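Local atomic coordinates of agglutinin (Rhizoctonia solani, PDB entry 4G9M), a protein that probably binds carbohydrates as a ricin-type beta-trefoil lectin and assembles as a domain-swapped dimer. Residues Leu12-Thr17 / Leu111-Ser116; Gln35-His40 / Ala119-Val124; Thr67-Ala72 / Val88-Val93; Val79-Ser84 / Val124-Asn129; Ala94-Phe99 / Asn134-Phe139. One frame throughout, in Å; residues are numbered along the deposited sequence.

Contact 1 of 5, residues Leu12-Thr17 / Leu111-Ser116; sequences LKNVST and LDLKES
Leu113 and Thr17 meet tip to tip, the CD2 methyl of the leucine touching both branches of the threonine. CG of Leu113 stands anti to the backbone N (chi1 -174°) and carries CD2 to 3.2 Å from Thr17 OG1 and 3.6 Å from Thr17 CG2. The hydroxyl has its polar partner in Thr19, which leaves this approach to Leu113 as packing. The amide of Asn14 crosses Leu113 obliquely, ND2 3.4 Å from Leu113 CB; ND2 is bonded to the carbonyl of Asn134. The other end of that amide, OD1, takes weak bonds from the N-H groups of Ser16 and Thr17, tying down the turn that follows strand 8-14. Ser116 makes the second approach: its carbonyl O is 3.4 Å from Thr17 CG2, and a water links that oxygen to Ser16 OG. Side-chain packing, the Ser116 carbonyl and one water join the ends of strands 8-14 and 109-113, which come from different sheets of this chain and meet within the beta-trefoil fold expected of a ricin-type lectin domain.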
# COMPACT_ATOMS: atom_id res chain seq x y z
N LEU B 12 -14.37 0.20 6.49
CA LEU B 12 -13.62 1.02 5.54
C LEU B 12 -14.30 2.37 5.38
O LEU B 12 -15.35 2.49 4.74
CB LEU B 12 -13.50 0.29 4.20
CG LEU B 12 -12.87 -1.11 4.30
CD1 LEU B 12 -12.77 -1.78 2.94
CD2 LEU B 12 -11.50 -1.05 4.97
N LYS B 13 -13.71 3.39 6.00
CA LYS B 13 -14.33 4.71 6.09
C LYS B 13 -13.76 5.67 5.05
O LYS B 13 -12.55 5.92 5.01
CB LYS B 13 -14.14 5.29 7.50
CG LYS B 13 -14.76 6.68 7.66
CD LYS B 13 -14.57 7.19 9.08
CE LYS B 13 -13.10 7.33 9.44
NZ LYS B 13 -12.46 8.47 8.72
N ASN B 14 -14.63 6.22 4.21
CA ASN B 14 -14.13 7.12 3.17
C ASN B 14 -13.51 8.37 3.79
O ASN B 14 -14.10 9.01 4.65
CB ASN B 14 -15.25 7.49 2.20
CG ASN B 14 -14.73 8.18 0.97
OD1 ASN B 14 -14.67 9.41 0.92
ND2 ASN B 14 -14.34 7.40 -0.03
N VAL B 15 -12.31 8.72 3.34
CA VAL B 15 -11.59 9.86 3.89
C VAL B 15 -12.35 11.19 3.68
O VAL B 15 -12.39 12.04 4.56
CB VAL B 15 -10.13 9.93 3.33
CG1 VAL B 15 -9.48 11.29 3.63
CG2 VAL B 15 -9.28 8.78 3.89
N SER B 16 -12.97 11.35 2.51
CA SER B 16 -13.69 12.58 2.22
C SER B 16 -14.98 12.73 3.03
O SER B 16 -15.23 13.79 3.62
CB SER B 16 -14.01 12.68 0.73
OG SER B 16 -14.74 13.88 0.42
N THR B 17 -15.81 11.69 3.04
CA THR B 17 -17.19 11.81 3.51
C THR B 17 -17.40 11.37 4.94
O THR B 17 -18.33 11.84 5.60
CB THR B 17 -18.15 10.98 2.66
OG1 THR B 17 -17.81 9.58 2.78
CG2 THR B 17 -18.08 11.39 1.19
N LEU B 111 -11.12 2.21 -6.11
CA LEU B 111 -12.46 2.34 -5.56
C LEU B 111 -12.72 3.79 -5.21
O LEU B 111 -11.94 4.43 -4.51
CB LEU B 111 -12.63 1.47 -4.30
CG LEU B 111 -13.24 0.08 -4.51
CD1 LEU B 111 -12.47 -0.70 -5.55
CD2 LEU B 111 -13.29 -0.69 -3.20
N ASP B 112 -13.85 4.30 -5.69
CA ASP B 112 -14.14 5.73 -5.65
C ASP B 112 -15.55 5.95 -5.12
O ASP B 112 -16.50 5.43 -5.67
CB ASP B 112 -13.98 6.28 -7.08
CG ASP B 112 -14.30 7.75 -7.21
OD1 ASP B 112 -15.38 8.20 -6.77
OD2 ASP B 112 -13.48 8.47 -7.81
N LEU B 113 -15.69 6.74 -4.06
CA LEU B 113 -17.03 7.14 -3.63
C LEU B 113 -17.47 8.31 -4.52
O LEU B 113 -16.97 9.43 -4.38
CB LEU B 113 -17.06 7.50 -2.14
CG LEU B 113 -18.44 7.81 -1.53
CD1 LEU B 113 -19.43 6.67 -1.77
CD2 LEU B 113 -18.30 8.06 -0.04
N LYS B 114 -18.40 8.03 -5.42
CA LYS B 114 -18.75 8.92 -6.52
C LYS B 114 -18.98 10.38 -6.11
O LYS B 114 -19.86 10.69 -5.31
CB LYS B 114 -20.00 8.38 -7.23
CG LYS B 114 -20.41 9.12 -8.51
CD LYS B 114 -21.71 8.52 -9.04
CE LYS B 114 -22.18 9.18 -10.32
NZ LYS B 114 -23.54 8.69 -10.68
N GLU B 115 -18.14 11.27 -6.66
CA GLU B 115 -18.33 12.72 -6.53
C GLU B 115 -18.28 13.18 -5.07
O GLU B 115 -18.87 14.20 -4.70
CB GLU B 115 -19.64 13.15 -7.22
CG GLU B 115 -19.59 13.03 -8.76
CD GLU B 115 -20.95 13.14 -9.43
OE1 GLU B 115 -21.99 13.04 -8.73
OE2 GLU B 115 -20.99 13.30 -10.67
N SER B 116 -17.58 12.41 -4.24
CA SER B 116 -17.40 12.73 -2.82
C SER B 116 -18.71 13.01 -2.08
O SER B 116 -18.74 13.79 -1.12
CB SER B 116 -16.46 13.93 -2.67
OG SER B 116 -15.30 13.78 -3.45
O HOH W 1 -17.02 14.47 1.10

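Contact 2 of 5, residues Gln35-His40 / Ala119-Val124; sequences QGYKSH and ANETPV
Asn120 lies flat against the ring of Tyr37, amide and ring planes only 2° apart, and its side chain can be followed outward across that face. CB starts above the side of the ring marked by CD2 and CE2, making a CH-pi contact 4.0 Å from Asn120 CB to the centroid of the Tyr37 ring. CG comes next, 3.6 Å above the plane and over the centre. There the amide divides. ND2 covers the phenol end, with Asn120 ND2 3.6 Å from Tyr37 CZ. OD1 turns toward the backbone and accepts the N-H of Lys38, Lys38 N to Asn120 OD1 being 2.9 Å with an angle of 158° at the hydrogen; this bond fixes which way the amide faces. The backbone that carries Asn120 is a type II turn, Ala119 to Thr122, leading into strand 122-128, which pairs antiparallel with strand 32-37 in the beta-trefoil. Two bonds seal that junction: Gly36 N to Thr122 O at 2.8 Å, and Glu121 N to Gly36 O at 2.9 Å. Beyond them the side chains of Gln35 and Glu121 run side by side in the same direction, amide and carboxylate planes nearly parallel. Gln35 OE1 sits 3.3 Å from Glu121 CA, and a water donates to both Gln35 OE1 and Glu121 O, while Gln35 NE2 is bonded to Asp22.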
# COMPACT_ATOMS: atom_id res chain seq x y z
N GLN B 35 -21.70 0.66 -1.96
CA GLN B 35 -22.07 2.08 -1.90
C GLN B 35 -21.52 2.70 -0.63
O GLN B 35 -20.97 2.00 0.23
CB GLN B 35 -23.60 2.20 -1.90
CG GLN B 35 -24.23 1.70 -0.61
CD GLN B 35 -25.71 1.42 -0.74
OE1 GLN B 35 -26.35 1.82 -1.73
NE2 GLN B 35 -26.27 0.71 0.23
N GLY B 36 -21.66 4.01 -0.49
CA GLY B 36 -21.32 4.67 0.75
C GLY B 36 -22.54 4.78 1.64
O GLY B 36 -23.65 4.99 1.14
N TYR B 37 -22.37 4.60 2.95
CA TYR B 37 -23.50 4.67 3.87
C TYR B 37 -23.02 5.06 5.28
O TYR B 37 -21.88 4.76 5.65
CB TYR B 37 -24.22 3.31 3.90
CG TYR B 37 -25.69 3.35 4.31
CD1 TYR B 37 -26.06 3.48 5.63
CD2 TYR B 37 -26.70 3.24 3.35
CE1 TYR B 37 -27.39 3.50 6.01
CE2 TYR B 37 -28.04 3.27 3.72
CZ TYR B 37 -28.38 3.40 5.05
OH TYR B 37 -29.70 3.43 5.45
N LYS B 38 -23.86 5.74 6.05
CA LYS B 38 -23.50 6.09 7.42
C LYS B 38 -23.21 4.82 8.21
O LYS B 38 -23.93 3.84 8.10
CB LYS B 38 -24.62 6.88 8.09
CG LYS B 38 -24.32 7.28 9.52
CD LYS B 38 -25.47 8.10 10.11
CE LYS B 38 -25.28 8.34 11.61
NZ LYS B 38 -26.23 9.36 12.14
N SER B 39 -22.13 4.86 9.00
CA SER B 39 -21.73 3.72 9.79
C SER B 39 -22.83 3.34 10.79
O SER B 39 -23.30 4.19 11.55
CB SER B 39 -20.42 4.02 10.52
OG SER B 39 -19.99 2.89 11.28
N HIS B 40 -23.25 2.08 10.78
CA HIS B 40 -24.22 1.60 11.77
C HIS B 40 -23.82 0.26 12.41
O HIS B 40 -24.58 -0.31 13.20
CB HIS B 40 -25.64 1.53 11.20
CG HIS B 40 -25.77 0.73 9.94
ND1 HIS B 40 -25.26 -0.55 9.81
CD2 HIS B 40 -26.34 1.02 8.75
CE1 HIS B 40 -25.52 -1.00 8.60
NE2 HIS B 40 -26.17 -0.07 7.93
N ALA B 119 -24.04 11.38 0.93
CA ALA B 119 -25.40 10.86 1.04
C ALA B 119 -25.40 9.34 1.13
O ALA B 119 -24.56 8.69 0.53
CB ALA B 119 -26.23 11.31 -0.14
N ASN B 120 -26.35 8.78 1.87
CA ASN B 120 -26.48 7.33 1.92
C ASN B 120 -26.81 6.84 0.51
O ASN B 120 -27.56 7.50 -0.20
CB ASN B 120 -27.59 6.88 2.89
CG ASN B 120 -27.19 7.00 4.36
OD1 ASN B 120 -26.01 7.06 4.71
ND2 ASN B 120 -28.19 7.02 5.24
N GLU B 121 -26.25 5.69 0.13
CA GLU B 121 -26.49 5.04 -1.17
C GLU B 121 -25.74 5.66 -2.34
O GLU B 121 -25.99 5.32 -3.51
CB GLU B 121 -27.99 4.85 -1.48
CG GLU B 121 -28.71 4.02 -0.42
CD GLU B 121 -30.14 3.68 -0.78
OE1 GLU B 121 -30.61 4.10 -1.86
OE2 GLU B 121 -30.80 2.98 0.01
N THR B 122 -24.81 6.56 -2.04
CA THR B 122 -23.92 7.08 -3.07
C THR B 122 -23.10 5.93 -3.63
O THR B 122 -22.46 5.20 -2.89
CB THR B 122 -22.96 8.14 -2.52
OG1 THR B 122 -23.70 9.28 -2.08
CG2 THR B 122 -21.97 8.58 -3.60
N PRO B 123 -23.10 5.77 -4.96
CA PRO B 123 -22.40 4.64 -5.57
C PRO B 123 -20.90 4.67 -5.34
O PRO B 123 -20.31 5.75 -5.26
CB PRO B 123 -22.71 4.79 -7.07
CG PRO B 123 -23.97 5.61 -7.10
CD PRO B 123 -23.85 6.56 -5.96
N VAL B 124 -20.31 3.49 -5.20
CA VAL B 124 -18.86 3.33 -5.25
C VAL B 124 -18.57 2.78 -6.63
O VAL B 124 -19.25 1.86 -7.10
CB VAL B 124 -18.38 2.38 -4.16
CG1 VAL B 124 -16.90 2.07 -4.34
CG2 VAL B 124 -18.65 3.00 -2.81
O HOH W 2 -25.97 2.59 -4.51

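Contact 3 of 5, residues Thr67-Ala72 / Val88-Val93; sequences TYVGTA and VPLDIV
The corner at Val69, where the chain of the beta-trefoil turns between two differently oriented strand sections, is met by Val88 on the approach to strand 90-94. One direct bond joins the backbones: Val88 N donates to Val69 O at 2.9 Å, with an angle of 158° at the hydrogen and the donor in the plane of the carbonyl. A water adds a second grip, donating to Val69 O and also to Val88 O, so the corner carbonyl accepts two bonds. The valine then leans on the strand beyond the corner. Its first torsion sets CG1 anti to the backbone N (chi1 166°), and the other methyl, CG2, does the touching: Val88 CG2 rests 3.6 Å from Gly70 CA, directly on a backbone that carries no side chain. The same methyl meets Thr71 at 3.9 Å, Val88 CG2 to Thr71 CG2, whereas the threonine hydroxyl is occupied by the carbonyl of Ser73. Farther along, Val69 CG1 and Leu90 CD1 make a looser apolar contact at 4.4 Å. Tyr126 packs on Val69, Thr71 and Val88, and four of the five touching residues are buried. Strand 90-94 continues to the dimer interface, where Ile92 packs on Ala94 of the second subunit. The contact thus joins the corner of strand 68-71 to the lead-in of strand 90-94 in a beta-trefoil, a fold of strands and hairpins around an apolar core.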
# COMPACT_ATOMS: atom_id res chain seq x y z
N THR B 67 -19.84 -12.67 -0.22
CA THR B 67 -19.38 -12.32 -1.56
C THR B 67 -18.28 -11.28 -1.50
O THR B 67 -18.01 -10.69 -0.44
CB THR B 67 -20.52 -11.85 -2.47
OG1 THR B 67 -21.20 -10.74 -1.88
CG2 THR B 67 -21.52 -12.98 -2.70
N TYR B 68 -17.64 -11.04 -2.64
CA TYR B 68 -16.44 -10.23 -2.67
C TYR B 68 -16.65 -8.90 -3.38
O TYR B 68 -17.56 -8.75 -4.21
CB TYR B 68 -15.34 -10.99 -3.40
CG TYR B 68 -14.90 -12.25 -2.71
CD1 TYR B 68 -15.60 -13.44 -2.89
CD2 TYR B 68 -13.79 -12.25 -1.85
CE1 TYR B 68 -15.20 -14.61 -2.25
CE2 TYR B 68 -13.39 -13.42 -1.21
CZ TYR B 68 -14.09 -14.59 -1.41
OH TYR B 68 -13.69 -15.75 -0.77
N VAL B 69 -15.77 -7.95 -3.08
CA VAL B 69 -15.70 -6.73 -3.88
C VAL B 69 -15.35 -7.12 -5.31
O VAL B 69 -14.29 -7.71 -5.55
CB VAL B 69 -14.64 -5.76 -3.34
CG1 VAL B 69 -14.29 -4.67 -4.38
CG2 VAL B 69 -15.13 -5.15 -2.04
N GLY B 70 -16.23 -6.78 -6.23
CA GLY B 70 -16.06 -7.16 -7.62
C GLY B 70 -16.55 -6.06 -8.52
O GLY B 70 -16.58 -4.88 -8.14
N THR B 71 -16.94 -6.44 -9.73
CA THR B 71 -17.34 -5.44 -10.72
C THR B 71 -18.57 -5.87 -11.52
O THR B 71 -18.82 -7.05 -11.74
CB THR B 71 -16.17 -5.10 -11.67
OG1 THR B 71 -16.54 -4.04 -12.57
CG2 THR B 71 -15.75 -6.32 -12.46
N ALA B 72 -19.35 -4.87 -11.93
CA ALA B 72 -20.53 -5.04 -12.77
C ALA B 72 -20.21 -5.38 -14.22
O ALA B 72 -21.02 -6.02 -14.90
CB ALA B 72 -21.36 -3.76 -12.74
N VAL B 88 -12.63 -9.07 -7.56
CA VAL B 88 -11.58 -8.34 -8.24
C VAL B 88 -10.38 -8.25 -7.29
O VAL B 88 -10.50 -7.70 -6.19
CB VAL B 88 -12.06 -6.92 -8.61
CG1 VAL B 88 -10.88 -6.03 -9.01
CG2 VAL B 88 -13.09 -6.99 -9.73
N PRO B 89 -9.22 -8.81 -7.69
CA PRO B 89 -8.05 -8.70 -6.82
C PRO B 89 -7.57 -7.25 -6.70
O PRO B 89 -7.63 -6.50 -7.69
CB PRO B 89 -7.00 -9.57 -7.52
CG PRO B 89 -7.40 -9.49 -9.00
CD PRO B 89 -8.91 -9.50 -8.96
N LEU B 90 -7.10 -6.87 -5.51
CA LEU B 90 -6.79 -5.48 -5.19
C LEU B 90 -5.36 -5.35 -4.65
O LEU B 90 -4.74 -6.34 -4.26
CB LEU B 90 -7.76 -4.93 -4.13
CG LEU B 90 -9.25 -5.17 -4.41
CD1 LEU B 90 -10.08 -4.95 -3.14
CD2 LEU B 90 -9.73 -4.27 -5.53
N ASP B 91 -4.86 -4.12 -4.65
CA ASP B 91 -3.61 -3.74 -4.00
C ASP B 91 -3.98 -2.62 -3.05
O ASP B 91 -4.68 -1.68 -3.45
CB ASP B 91 -2.62 -3.18 -5.02
CG ASP B 91 -1.84 -4.25 -5.76
OD1 ASP B 91 -1.63 -5.36 -5.21
OD2 ASP B 91 -1.38 -3.94 -6.89
N ILE B 92 -3.54 -2.69 -1.80
CA ILE B 92 -3.84 -1.63 -0.84
C ILE B 92 -2.61 -0.73 -0.75
O ILE B 92 -1.55 -1.17 -0.29
CB ILE B 92 -4.20 -2.21 0.55
CG1 ILE B 92 -5.25 -3.33 0.42
CG2 ILE B 92 -4.74 -1.12 1.45
CD1 ILE B 92 -6.52 -2.89 -0.35
N VAL B 93 -2.74 0.52 -1.19
CA VAL B 93 -1.59 1.42 -1.37
C VAL B 93 -1.67 2.58 -0.37
O VAL B 93 -2.66 3.30 -0.33
CB VAL B 93 -1.57 2.02 -2.81
CG1 VAL B 93 -0.30 2.80 -3.04
CG2 VAL B 93 -1.71 0.91 -3.87
O HOH W 3 -11.98 -8.20 -3.83

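Contact 4 of 5, residues Val79-Ser84 / Val124-Asn129; sequences VNVVGS and VIYYNN
The CG2 methyl of Val81 is the bump; one face of the Tyr126 ring is the floor it rests on, offset toward the rim, in a CH-pi contact of 3.7 Å from Val81 CG2 to the Tyr126 ring centroid. The ring atom nearest that methyl is Tyr126 CE2, 3.5 Å from Val81 CG2. The backbone of Ile125, with its C atom 3.6 Å from Val81 CG2, and the CG1 methyl of Val124, 3.8 Å from Val81 CG2, also touch that methyl. Val79 adds a looser apolar contact, CG1 lying 4.4 Å from Tyr126 CD2. Two backbone bonds hold the pieces in register, Tyr126 N to Val79 O at 2.9 Å and Val81 N to Val124 O at 3.1 Å. Beyond the contact, the ring is anchored at its far end by the bond from Tyr126 OH to Gly70 O. The bridge, Asn80 with Ile125, lies beside the start of strand 81-84. Strands 81-84 and 124-128 run at 110° to each other, meeting steeply, with this single bridge, within the beta-trefoil.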
# COMPACT_ATOMS: atom_id res chain seq x y z
N VAL B 79 -17.70 2.36 -13.82
CA VAL B 79 -18.29 1.04 -13.68
C VAL B 79 -18.56 0.77 -12.20
O VAL B 79 -17.73 1.07 -11.35
CB VAL B 79 -17.37 -0.06 -14.30
CG1 VAL B 79 -17.85 -1.46 -13.93
CG2 VAL B 79 -17.33 0.09 -15.83
N ASN B 80 -19.74 0.23 -11.89
CA ASN B 80 -20.11 -0.05 -10.51
C ASN B 80 -19.23 -1.09 -9.81
O ASN B 80 -18.94 -2.16 -10.36
CB ASN B 80 -21.57 -0.51 -10.43
CG ASN B 80 -22.56 0.62 -10.63
OD1 ASN B 80 -23.10 1.17 -9.67
ND2 ASN B 80 -22.80 0.98 -11.89
N VAL B 81 -18.84 -0.78 -8.58
CA VAL B 81 -18.29 -1.77 -7.68
C VAL B 81 -19.47 -2.51 -7.05
O VAL B 81 -20.42 -1.89 -6.57
CB VAL B 81 -17.44 -1.11 -6.59
CG1 VAL B 81 -16.90 -2.15 -5.63
CG2 VAL B 81 -16.30 -0.33 -7.24
N VAL B 82 -19.44 -3.84 -7.09
CA VAL B 82 -20.58 -4.65 -6.67
C VAL B 82 -20.12 -5.90 -5.94
O VAL B 82 -18.96 -6.31 -6.04
CB VAL B 82 -21.43 -5.10 -7.88
CG1 VAL B 82 -22.03 -3.89 -8.62
CG2 VAL B 82 -20.62 -6.00 -8.82
N GLY B 83 -21.04 -6.51 -5.19
CA GLY B 83 -20.78 -7.79 -4.56
C GLY B 83 -20.82 -8.90 -5.60
O GLY B 83 -21.73 -8.95 -6.42
N SER B 84 -19.84 -9.80 -5.56
CA SER B 84 -19.70 -10.79 -6.63
C SER B 84 -19.12 -12.08 -6.08
O SER B 84 -18.38 -12.07 -5.09
CB SER B 84 -18.77 -10.26 -7.72
OG SER B 84 -18.67 -11.17 -8.81
N VAL B 124 -20.31 3.49 -5.20
CA VAL B 124 -18.86 3.33 -5.25
C VAL B 124 -18.57 2.78 -6.63
O VAL B 124 -19.25 1.86 -7.10
CB VAL B 124 -18.38 2.38 -4.16
CG1 VAL B 124 -16.90 2.07 -4.34
CG2 VAL B 124 -18.65 3.00 -2.81
N ILE B 125 -17.58 3.37 -7.30
CA ILE B 125 -17.34 3.05 -8.70
C ILE B 125 -15.84 2.84 -8.90
O ILE B 125 -15.04 3.26 -8.06
CB ILE B 125 -17.79 4.21 -9.62
CG1 ILE B 125 -17.16 5.54 -9.18
CG2 ILE B 125 -19.32 4.33 -9.64
CD1 ILE B 125 -17.38 6.70 -10.18
N TYR B 126 -15.46 2.16 -9.98
CA TYR B 126 -14.05 2.17 -10.40
C TYR B 126 -13.80 3.49 -11.08
O TYR B 126 -14.64 3.96 -11.85
CB TYR B 126 -13.72 0.99 -11.35
CG TYR B 126 -13.79 -0.32 -10.60
CD1 TYR B 126 -12.74 -0.73 -9.80
CD2 TYR B 126 -14.94 -1.09 -10.63
CE1 TYR B 126 -12.83 -1.91 -9.06
CE2 TYR B 126 -15.02 -2.28 -9.88
CZ TYR B 126 -13.98 -2.68 -9.11
OH TYR B 126 -14.07 -3.84 -8.36
N TYR B 127 -12.66 4.11 -10.81
CA TYR B 127 -12.39 5.42 -11.42
C TYR B 127 -10.90 5.68 -11.43
O TYR B 127 -10.19 5.23 -10.54
CB TYR B 127 -13.09 6.52 -10.63
CG TYR B 127 -13.50 7.80 -11.37
CD1 TYR B 127 -14.42 7.78 -12.42
CD2 TYR B 127 -13.04 9.03 -10.93
CE1 TYR B 127 -14.84 8.95 -13.04
CE2 TYR B 127 -13.45 10.22 -11.55
CZ TYR B 127 -14.34 10.17 -12.60
OH TYR B 127 -14.76 11.35 -13.18
N ASN B 128 -10.44 6.42 -12.43
CA ASN B 128 -9.02 6.76 -12.54
C ASN B 128 -8.50 7.34 -11.24
O ASN B 128 -9.13 8.22 -10.65
CB ASN B 128 -8.82 7.77 -13.68
CG ASN B 128 -7.36 7.99 -14.00
OD1 ASN B 128 -6.74 7.16 -14.67
ND2 ASN B 128 -6.81 9.10 -13.55
N ASN B 129 -7.35 6.84 -10.78
CA ASN B 129 -6.79 7.28 -9.52
C ASN B 129 -6.23 8.68 -9.69
O ASN B 129 -5.21 8.88 -10.35
CB ASN B 129 -5.70 6.31 -9.03
CG ASN B 129 -5.24 6.60 -7.61
OD1 ASN B 129 -5.81 7.45 -6.92
ND2 ASN B 129 -4.20 5.88 -7.16

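Contact 5 of 5, residues Ala94-Phe99 / Asn134-Phe139; sequences AADKGF and NQKWKF
Trp137 ends the Gln-X-Trp signature of ricin-type beta-trefoil lectins, here Gln135, Lys136 and Trp137, and its backbone pairs with Phe99 in an antiparallel hydrogen-bonded bridge. The bonds are reciprocal: Phe99 N to Trp137 O is 2.8 Å and Trp137 N to Phe99 O is 2.9 Å. The indole meets the same Phe99 carbonyl at its edge, while its NE1 is bonded to Leu111. Just before the bridge, Gly98 has a positive phi, which favours glycine, and its CA rests against Trp137 O. At Lys136 the extended chain runs beside the loop, its CB 3.3 Å from Lys97 O, a buried oxygen with no hydrogen-bonding partner in the model. The chain ends at Asp96, whose OD1 uses its syn lone pair to accept Lys136 NZ at 2.7 Å. Asp96 OD2 holds Lys97 NZ at an equal 2.7 Å, so one carboxylate joins two ammonium groups that would otherwise probably repel each other; Asp133 also pairs with Lys136. The dimer interface passes here too: the strand of Phe139 forms a ladder with a strand of the second subunit, and Ala94 O accepts Trp51 NE1 of that subunit. Three residues on from Lys136, the ring of Phe139 meets that of Phe99 obliquely, planes 73° apart, with Phe99 CD1 3.8 Å from Phe139 CD1.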
# COMPACT_ATOMS: atom_id res chain seq x y z
N ALA B 94 -0.62 2.76 0.44
CA ALA B 94 -0.59 3.87 1.40
C ALA B 94 -0.80 5.25 0.75
O ALA B 94 -0.12 5.60 -0.21
CB ALA B 94 0.71 3.85 2.19
N ALA B 95 -1.76 6.01 1.27
CA ALA B 95 -2.06 7.34 0.73
C ALA B 95 -1.75 8.37 1.80
O ALA B 95 -1.53 8.02 2.95
CB ALA B 95 -3.53 7.42 0.29
N ASP B 96 -1.76 9.65 1.42
CA ASP B 96 -1.44 10.72 2.37
C ASP B 96 -2.43 10.74 3.53
O ASP B 96 -2.11 11.17 4.63
CB ASP B 96 -1.37 12.07 1.66
CG ASP B 96 -2.69 12.49 1.05
OD1 ASP B 96 -3.16 11.82 0.10
OD2 ASP B 96 -3.26 13.51 1.49
N LYS B 97 -3.64 10.26 3.25
CA LYS B 97 -4.60 9.91 4.29
C LYS B 97 -5.20 8.55 3.94
O LYS B 97 -5.65 8.34 2.81
CB LYS B 97 -5.71 10.96 4.38
CG LYS B 97 -5.20 12.34 4.81
CD LYS B 97 -6.29 13.40 4.76
CE LYS B 97 -6.56 13.85 3.35
NZ LYS B 97 -5.40 14.61 2.78
N GLY B 98 -5.19 7.63 4.89
CA GLY B 98 -5.70 6.29 4.64
C GLY B 98 -4.98 5.54 3.53
O GLY B 98 -3.77 5.69 3.33
N PHE B 99 -5.73 4.71 2.81
CA PHE B 99 -5.18 3.89 1.75
C PHE B 99 -6.03 3.97 0.49
O PHE B 99 -7.26 4.05 0.56
CB PHE B 99 -5.14 2.41 2.21
CG PHE B 99 -4.19 2.13 3.36
CD1 PHE B 99 -4.60 2.31 4.68
CD2 PHE B 99 -2.89 1.71 3.11
CE1 PHE B 99 -3.72 2.05 5.73
CE2 PHE B 99 -2.01 1.47 4.16
CZ PHE B 99 -2.43 1.64 5.47
N ASN B 134 -11.91 11.29 -1.87
CA ASN B 134 -13.00 10.31 -2.00
C ASN B 134 -12.50 8.98 -2.56
O ASN B 134 -13.25 8.00 -2.65
CB ASN B 134 -14.13 10.85 -2.86
CG ASN B 134 -13.69 11.15 -4.28
OD1 ASN B 134 -12.68 11.83 -4.49
ND2 ASN B 134 -14.41 10.61 -5.24
N GLN B 135 -11.22 8.94 -2.93
CA GLN B 135 -10.59 7.71 -3.41
C GLN B 135 -9.60 7.17 -2.38
O GLN B 135 -8.68 6.42 -2.71
CB GLN B 135 -9.85 7.97 -4.73
CG GLN B 135 -10.65 8.76 -5.75
CD GLN B 135 -9.90 8.93 -7.05
OE1 GLN B 135 -8.74 9.36 -7.06
NE2 GLN B 135 -10.54 8.55 -8.16
N LYS B 136 -9.78 7.57 -1.12
CA LYS B 136 -8.92 7.11 -0.03
C LYS B 136 -9.82 6.61 1.08
O LYS B 136 -10.88 7.19 1.33
CB LYS B 136 -8.03 8.23 0.49
CG LYS B 136 -7.01 8.73 -0.54
CD LYS B 136 -6.44 10.07 -0.12
CE LYS B 136 -5.78 10.74 -1.32
NZ LYS B 136 -5.54 12.18 -1.06
N TRP B 137 -9.38 5.55 1.75
CA TRP B 137 -10.21 4.88 2.75
C TRP B 137 -9.42 4.64 4.02
O TRP B 137 -8.26 4.22 3.98
CB TRP B 137 -10.71 3.54 2.19
CG TRP B 137 -11.50 3.70 0.89
CD1 TRP B 137 -10.99 3.80 -0.38
CD2 TRP B 137 -12.93 3.81 0.75
NE1 TRP B 137 -12.01 3.97 -1.30
CE2 TRP B 137 -13.21 3.97 -0.63
CE3 TRP B 137 -13.99 3.78 1.66
CZ2 TRP B 137 -14.50 4.09 -1.11
CZ3 TRP B 137 -15.28 3.91 1.18
CH2 TRP B 137 -15.53 4.05 -0.20
N LYS B 138 -10.05 4.92 5.16
CA LYS B 138 -9.48 4.59 6.45
C LYS B 138 -9.76 3.13 6.75
O LYS B 138 -10.92 2.70 6.73
CB LYS B 138 -10.06 5.46 7.57
CG LYS B 138 -9.97 6.97 7.32
CD LYS B 138 -8.53 7.43 7.25
CE LYS B 138 -7.74 6.94 8.44
NZ LYS B 138 -6.37 6.56 8.05
N PHE B 139 -8.71 2.37 7.02
CA PHE B 139 -8.85 0.96 7.37
C PHE B 139 -8.99 0.81 8.87
O PHE B 139 -8.00 0.85 9.60
CB PHE B 139 -7.66 0.16 6.83
CG PHE B 139 -7.84 -0.29 5.41
CD1 PHE B 139 -7.95 0.64 4.38
CD2 PHE B 139 -7.90 -1.64 5.09
CE1 PHE B 139 -8.13 0.24 3.07
CE2 PHE B 139 -8.06 -2.05 3.76
CZ PHE B 139 -8.17 -1.11 2.76

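Along the chain the contacts interleave: contacts 1 and 2 alternate their segments, contact 3 falls within the span of both, and contact 3 is complete before contact 5 opens. Strand 122-128 is common to contacts 2 and 4, which share Val124 although their centres lie about 14 Å apart; strand 109-113 beside it brings contact 1 into the same sheet. Strands 8-14 and 137-141, neighbours in the four-stranded sheet, join contact 1 to contact 5, with centres about 9 Å apart. Contacts 2 and 3, about 18 Å between centres, lie on opposite sides of the chain's centre. Contacts 1, 2 and 4 tie later strands to the first 84 residues; contacts 3, 4 and 5 reach the second subunit, contact 4 through Asn129.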